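Local coordinates for protein adenylyltransferase MntA (Shewanella oneidensis MR-1, PDB 6M6U) that neutralises its cognate toxin HepT by magnesium-dependent transfer of three successive AMP units from ATP to a toxin tyrosine, and binds its own promoter, at residues 8-13 against 92-97; 12-15 against 19-22. The protein carries 2 engineered substitutions. All blocks are in the same frame, centred on the assembly; numbering follows the deposited sequence.

Interaction 1 of 2, residues 8-13 against 92-97; sequences KIIKLL and QLWGTQ
Ile-10 and Trp-94 are the residues whose CA atoms come nearest across the contact, 7.0 Å apart, where the axes of helix 8-13 and strand 92-94 pass 8.9 Å apart at a crossing angle of -52°. Ile-10 fills this gap. Its CG1 packs on CB of Leu-93 at 4.0 Å, and its CD1 comes within 3.3 Å of the Leu-93 carbonyl O. The first torsion (chi1 -67°, to CG1) sets CG1 beside the backbone N and leaves CG2 anti to it, turned to the tryptophan and resting 4.0 Å from Trp-94 CD1 at a slant to the indole. One helical position back, Ile-9 CG2 meets Leu-93 CD1 at 4.0 Å. No hydrogen bond crosses between helix and strand; the side-chain contacts are apolar, apart from the Ile-10 methyl on a backbone carbonyl. The strand is an outer one in the four-stranded mixed sheet of this nucleotidyltransferase fold, and Leu-93 and Trp-94 form a classic beta bulge opposite Ile-23, which lets both consecutive residues point their CB atoms at the helix. Just before the bulge, Gln-92 reaches forward along its own chain: NE2 donates to Trp-94 O at 3.1 Å from above the carbonyl plane, and more weakly to Thr-96 O. Thr-96 caps helix 97-125 through OG1 to Asp-99 N.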
loop_
_atom_site.group_PDB
_atom_site.type_symbol
_atom_site.label_atom_id
_atom_site.label_comp_id
_atom_site.label_asym_id
_atom_site.label_seq_id
_atom_site.Cartn_x
_atom_site.Cartn_y
_atom_site.Cartn_z
ATOM N N LYS E 8 6.441 29.919 5.936
ATOM C CA LYS E 8 6.681 28.838 6.882
ATOM C C LYS E 8 7.647 27.813 6.300
ATOM O O LYS E 8 8.527 27.309 7.006
ATOM C CB LYS E 8 5.353 28.182 7.264
ATOM C CG LYS E 8 5.378 27.406 8.565
ATOM C CD LYS E 8 4.050 26.675 8.795
ATOM C CE LYS E 8 2.873 27.641 8.846
ATOM N NZ LYS E 8 1.611 26.961 9.257
ATOM N N ILE E 9 7.494 27.498 5.009
ATOM C CA ILE E 9 8.418 26.594 4.332
ATOM C C ILE E 9 9.836 27.147 4.387
ATOM O O ILE E 9 10.792 26.428 4.701
ATOM C CB ILE E 9 7.971 26.363 2.878
ATOM C CG1 ILE E 9 6.719 25.488 2.838
ATOM C CG2 ILE E 9 9.115 25.760 2.052
ATOM C CD1 ILE E 9 6.181 25.243 1.447
ATOM N N ILE E 10 9.989 28.434 4.077
ATOM C CA ILE E 10 11.317 29.037 4.018
ATOM C C ILE E 10 11.977 29.012 5.391
ATOM O O ILE E 10 13.139 28.610 5.534
ATOM C CB ILE E 10 11.228 30.467 3.452
ATOM C CG1 ILE E 10 10.793 30.414 1.986
ATOM C CG2 ILE E 10 12.564 31.198 3.609
ATOM C CD1 ILE E 10 10.327 31.744 1.432
ATOM N N LYS E 11 11.241 29.422 6.426
ATOM C CA LYS E 11 11.829 29.487 7.760
ATOM C C LYS E 11 12.258 28.106 8.244
ATOM O O LYS E 11 13.376 27.931 8.740
ATOM C CB LYS E 11 10.851 30.122 8.748
ATOM C CG LYS E 11 11.355 30.062 10.180
ATOM C CD LYS E 11 10.510 30.877 11.141
ATOM C CE LYS E 11 11.076 30.773 12.551
ATOM N NZ LYS E 11 12.556 30.998 12.552
ATOM N N LEU E 12 11.377 27.111 8.099
ATOM C CA LEU E 12 11.688 25.761 8.567
ATOM C C LEU E 12 12.952 25.213 7.915
ATOM O O LEU E 12 13.804 24.627 8.593
ATOM C CB LEU E 12 10.512 24.829 8.293
ATOM C CG LEU E 12 9.356 24.934 9.281
ATOM C CD1 LEU E 12 8.153 24.162 8.755
ATOM C CD2 LEU E 12 9.788 24.395 10.638
ATOM N N LEU E 13 13.090 25.387 6.599
ATOM C CA LEU E 13 14.268 24.864 5.914
ATOM C C LEU E 13 15.514 25.672 6.262
ATOM O O LEU E 13 16.585 25.098 6.487
ATOM C CB LEU E 13 14.039 24.847 4.403
ATOM C CG LEU E 13 12.877 23.981 3.910
ATOM C CD1 LEU E 13 12.660 24.183 2.417
ATOM C CD2 LEU E 13 13.118 22.509 4.227
ATOM N N GLN E 92 11.167 29.441 -7.452
ATOM C CA GLN E 92 12.211 29.687 -6.470
ATOM C C GLN E 92 11.646 30.456 -5.284
ATOM O O GLN E 92 11.096 31.551 -5.448
ATOM C CB GLN E 92 13.367 30.457 -7.098
ATOM C CG GLN E 92 14.379 30.914 -6.070
ATOM C CD GLN E 92 15.627 31.491 -6.688
ATOM O OE1 GLN E 92 15.650 31.823 -7.875
ATOM N NE2 GLN E 92 16.679 31.621 -5.885
ATOM N N LEU E 93 11.791 29.892 -4.084
ATOM C CA LEU E 93 11.316 30.545 -2.871
ATOM C C LEU E 93 12.413 31.281 -2.112
ATOM O O LEU E 93 12.098 32.172 -1.314
ATOM C CB LEU E 93 10.664 29.522 -1.932
ATOM C CG LEU E 93 9.467 28.719 -2.446
ATOM C CD1 LEU E 93 8.907 27.846 -1.333
ATOM C CD2 LEU E 93 8.392 29.650 -2.993
ATOM N N TRP E 94 13.680 30.940 -2.341
ATOM C CA TRP E 94 14.777 31.532 -1.591
ATOM C C TRP E 94 16.080 31.267 -2.336
ATOM O O TRP E 94 16.169 30.351 -3.157
ATOM C CB TRP E 94 14.829 30.970 -0.163
ATOM C CG TRP E 94 15.794 31.675 0.737
ATOM C CD1 TRP E 94 15.560 32.796 1.485
ATOM C CD2 TRP E 94 17.152 31.305 0.983
ATOM N NE1 TRP E 94 16.693 33.146 2.180
ATOM C CE2 TRP E 94 17.684 32.244 1.888
ATOM C CE3 TRP E 94 17.971 30.272 0.522
ATOM C CZ2 TRP E 94 19.000 32.182 2.339
ATOM C CZ3 TRP E 94 19.276 30.210 0.971
ATOM C CH2 TRP E 94 19.778 31.159 1.871
ATOM N N GLY E 95 17.084 32.078 -2.041
ATOM C CA GLY E 95 18.390 31.957 -2.651
ATOM C C GLY E 95 18.647 33.060 -3.670
ATOM O O GLY E 95 17.729 33.698 -4.192
ATOM N N THR E 96 19.929 33.284 -3.953
ATOM C CA THR E 96 20.286 34.345 -4.884
ATOM C C THR E 96 19.862 33.984 -6.304
ATOM O O THR E 96 19.687 32.814 -6.660
ATOM C CB THR E 96 21.791 34.619 -4.864
ATOM O OG1 THR E 96 22.492 33.487 -5.396
ATOM C CG2 THR E 96 22.269 34.898 -3.444
ATOM N N GLN E 97 19.692 35.021 -7.126
ATOM C CA GLN E 97 19.428 34.787 -8.538
ATOM C C GLN E 97 20.606 34.091 -9.208
ATOM O O GLN E 97 20.412 33.265 -10.106
ATOM C CB GLN E 97 19.103 36.109 -9.240
ATOM C CG GLN E 97 18.715 35.960 -10.708
ATOM C CD GLN E 97 17.416 35.190 -10.898
ATOM O OE1 GLN E 97 16.476 35.326 -10.109
ATOM N NE2 GLN E 97 17.359 34.375 -11.948
#

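Interaction 2 of 2, residues 12-15 against 19-22; sequences LLRD and KLQL
Leu-20 puts a single methyl, CD2, against the helix backbone where Leu-13 passes into Arg-14. That methyl lies 3.8 Å from Arg-14 N and 3.9 Å from Leu-13 C, so it packs on the peptide link as much as on side chains. The first torsion of Leu-20 (chi1 -171°) sets CG anti to the backbone N and carries the branched end across to the helix. Leu-13 contributes its CB, 4.1 Å from Leu-20 CD2. From the next position the aliphatic part of Arg-14 joins in, with CG also 4.1 Å from Leu-20 CD2; the two side chains cross at about a right angle. The arginine then bends at chi2 and chi3, and its guanidinium takes no part in gripping the leucine. Leu-20 and Arg-14 both touch Trp-94 as well, so the indole of the neighbouring strand helps enclose this group, while Leu-13 continues inward onto Ile-42 and Val-44 of strand 40-46. Just after Leu-20, Gln-21 and Leu-22 form a classic beta bulge opposite Leu-45. With three residues between the segments, the arrangement is a short helix-to-strand connection, in which helix 6-16 leads into strand 20-26 of the nucleotidyltransferase sheet and packs back against Leu-20, the first residue of that strand.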
loop_
_atom_site.group_PDB
_atom_site.type_symbol
_atom_site.label_atom_id
_atom_site.label_comp_id
_atom_site.label_asym_id
_atom_site.label_seq_id
_atom_site.Cartn_x
_atom_site.Cartn_y
_atom_site.Cartn_z
ATOM N N LEU E 12 11.377 27.111 8.099
ATOM C CA LEU E 12 11.688 25.761 8.567
ATOM C C LEU E 12 12.952 25.213 7.915
ATOM O O LEU E 12 13.804 24.627 8.593
ATOM C CB LEU E 12 10.512 24.829 8.293
ATOM C CG LEU E 12 9.356 24.934 9.281
ATOM C CD1 LEU E 12 8.153 24.162 8.755
ATOM C CD2 LEU E 12 9.788 24.395 10.638
ATOM N N LEU E 13 13.090 25.387 6.599
ATOM C CA LEU E 13 14.268 24.864 5.914
ATOM C C LEU E 13 15.514 25.672 6.262
ATOM O O LEU E 13 16.585 25.098 6.487
ATOM C CB LEU E 13 14.039 24.847 4.403
ATOM C CG LEU E 13 12.877 23.981 3.910
ATOM C CD1 LEU E 13 12.660 24.183 2.417
ATOM C CD2 LEU E 13 13.118 22.509 4.227
ATOM N N ARG E 14 15.397 27.000 6.310
ATOM C CA ARG E 14 16.534 27.820 6.717
ATOM C C ARG E 14 17.007 27.448 8.115
ATOM O O ARG E 14 18.212 27.320 8.360
ATOM C CB ARG E 14 16.163 29.299 6.655
ATOM C CG ARG E 14 16.045 29.839 5.251
ATOM C CD ARG E 14 17.106 30.888 5.004
ATOM N NE ARG E 14 16.726 32.187 5.544
ATOM C CZ ARG E 14 17.594 33.131 5.895
ATOM N NH1 ARG E 14 18.899 32.914 5.778
ATOM N NH2 ARG E 14 17.158 34.288 6.373
ATOM N N ASP E 15 16.066 27.253 9.044
ATOM C CA ASP E 15 16.418 26.904 10.413
ATOM C C ASP E 15 17.019 25.512 10.533
ATOM O O ASP E 15 17.702 25.240 11.524
ATOM C CB ASP E 15 15.189 26.984 11.326
ATOM C CG ASP E 15 14.648 28.396 11.467
ATOM O OD1 ASP E 15 15.260 29.338 10.916
ATOM O OD2 ASP E 15 13.607 28.563 12.140
ATOM N N LYS E 19 23.968 25.959 5.493
ATOM C CA LYS E 19 24.512 26.429 4.216
ATOM C C LYS E 19 23.521 26.225 3.074
ATOM O O LYS E 19 23.896 25.859 1.958
ATOM C CB LYS E 19 25.845 25.749 3.904
ATOM C CG LYS E 19 26.916 25.989 4.948
ATOM C CD LYS E 19 28.042 24.995 4.790
ATOM C CE LYS E 19 27.525 23.577 4.972
ATOM N NZ LYS E 19 28.454 22.582 4.385
ATOM N N LEU E 20 22.243 26.457 3.365
ATOM C CA LEU E 20 21.207 26.368 2.346
ATOM C C LEU E 20 21.462 27.390 1.244
ATOM O O LEU E 20 21.939 28.496 1.503
ATOM C CB LEU E 20 19.842 26.599 2.986
ATOM C CG LEU E 20 18.583 26.363 2.163
ATOM C CD1 LEU E 20 18.521 24.924 1.690
ATOM C CD2 LEU E 20 17.375 26.699 3.025
ATOM N N GLN E 21 21.152 27.016 0.017
ATOM C CA GLN E 21 21.411 27.913 -1.105
ATOM C C GLN E 21 20.185 28.174 -1.963
ATOM O O GLN E 21 20.032 29.283 -2.475
ATOM C CB GLN E 21 22.542 27.351 -1.985
ATOM C CG GLN E 21 23.890 27.285 -1.287
ATOM C CD GLN E 21 24.893 26.417 -2.024
ATOM O OE1 GLN E 21 24.544 25.711 -2.970
ATOM N NE2 GLN E 21 26.145 26.459 -1.587
ATOM N N LEU E 22 19.315 27.182 -2.148
ATOM C CA LEU E 22 18.166 27.332 -3.029
ATOM C C LEU E 22 16.986 26.567 -2.455
ATOM O O LEU E 22 17.146 25.438 -1.986
ATOM C CB LEU E 22 18.480 26.824 -4.448
ATOM C CG LEU E 22 19.521 27.599 -5.265
ATOM C CD1 LEU E 22 20.030 26.769 -6.436
ATOM C CD2 LEU E 22 18.974 28.934 -5.763
#

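In the fold
Both contacts hold helix 6-16 to one sheet: interaction 1 joins it to strand 91-94, distant in sequence, and interaction 2 to the adjoining strand 20-26, which follows the helix directly. Both are partly buried, but interaction 2 includes an exposed arginine, whereas none of the touching residues of interaction 1 is exposed. Neither has a hydrogen bond across it. Interaction 1 spreads over two isoleucines, a leucine and a tryptophan; interaction 2 centres on one methyl against backbone. Trp-94 links them, its CE2 lying 3.4 Å from Arg-14 CD. The magnesium-binding positions, including engineered Glu-39 and Glu-41, lie farther off: the side chain of Glu-41 is about 9 Å from that of Ile-9.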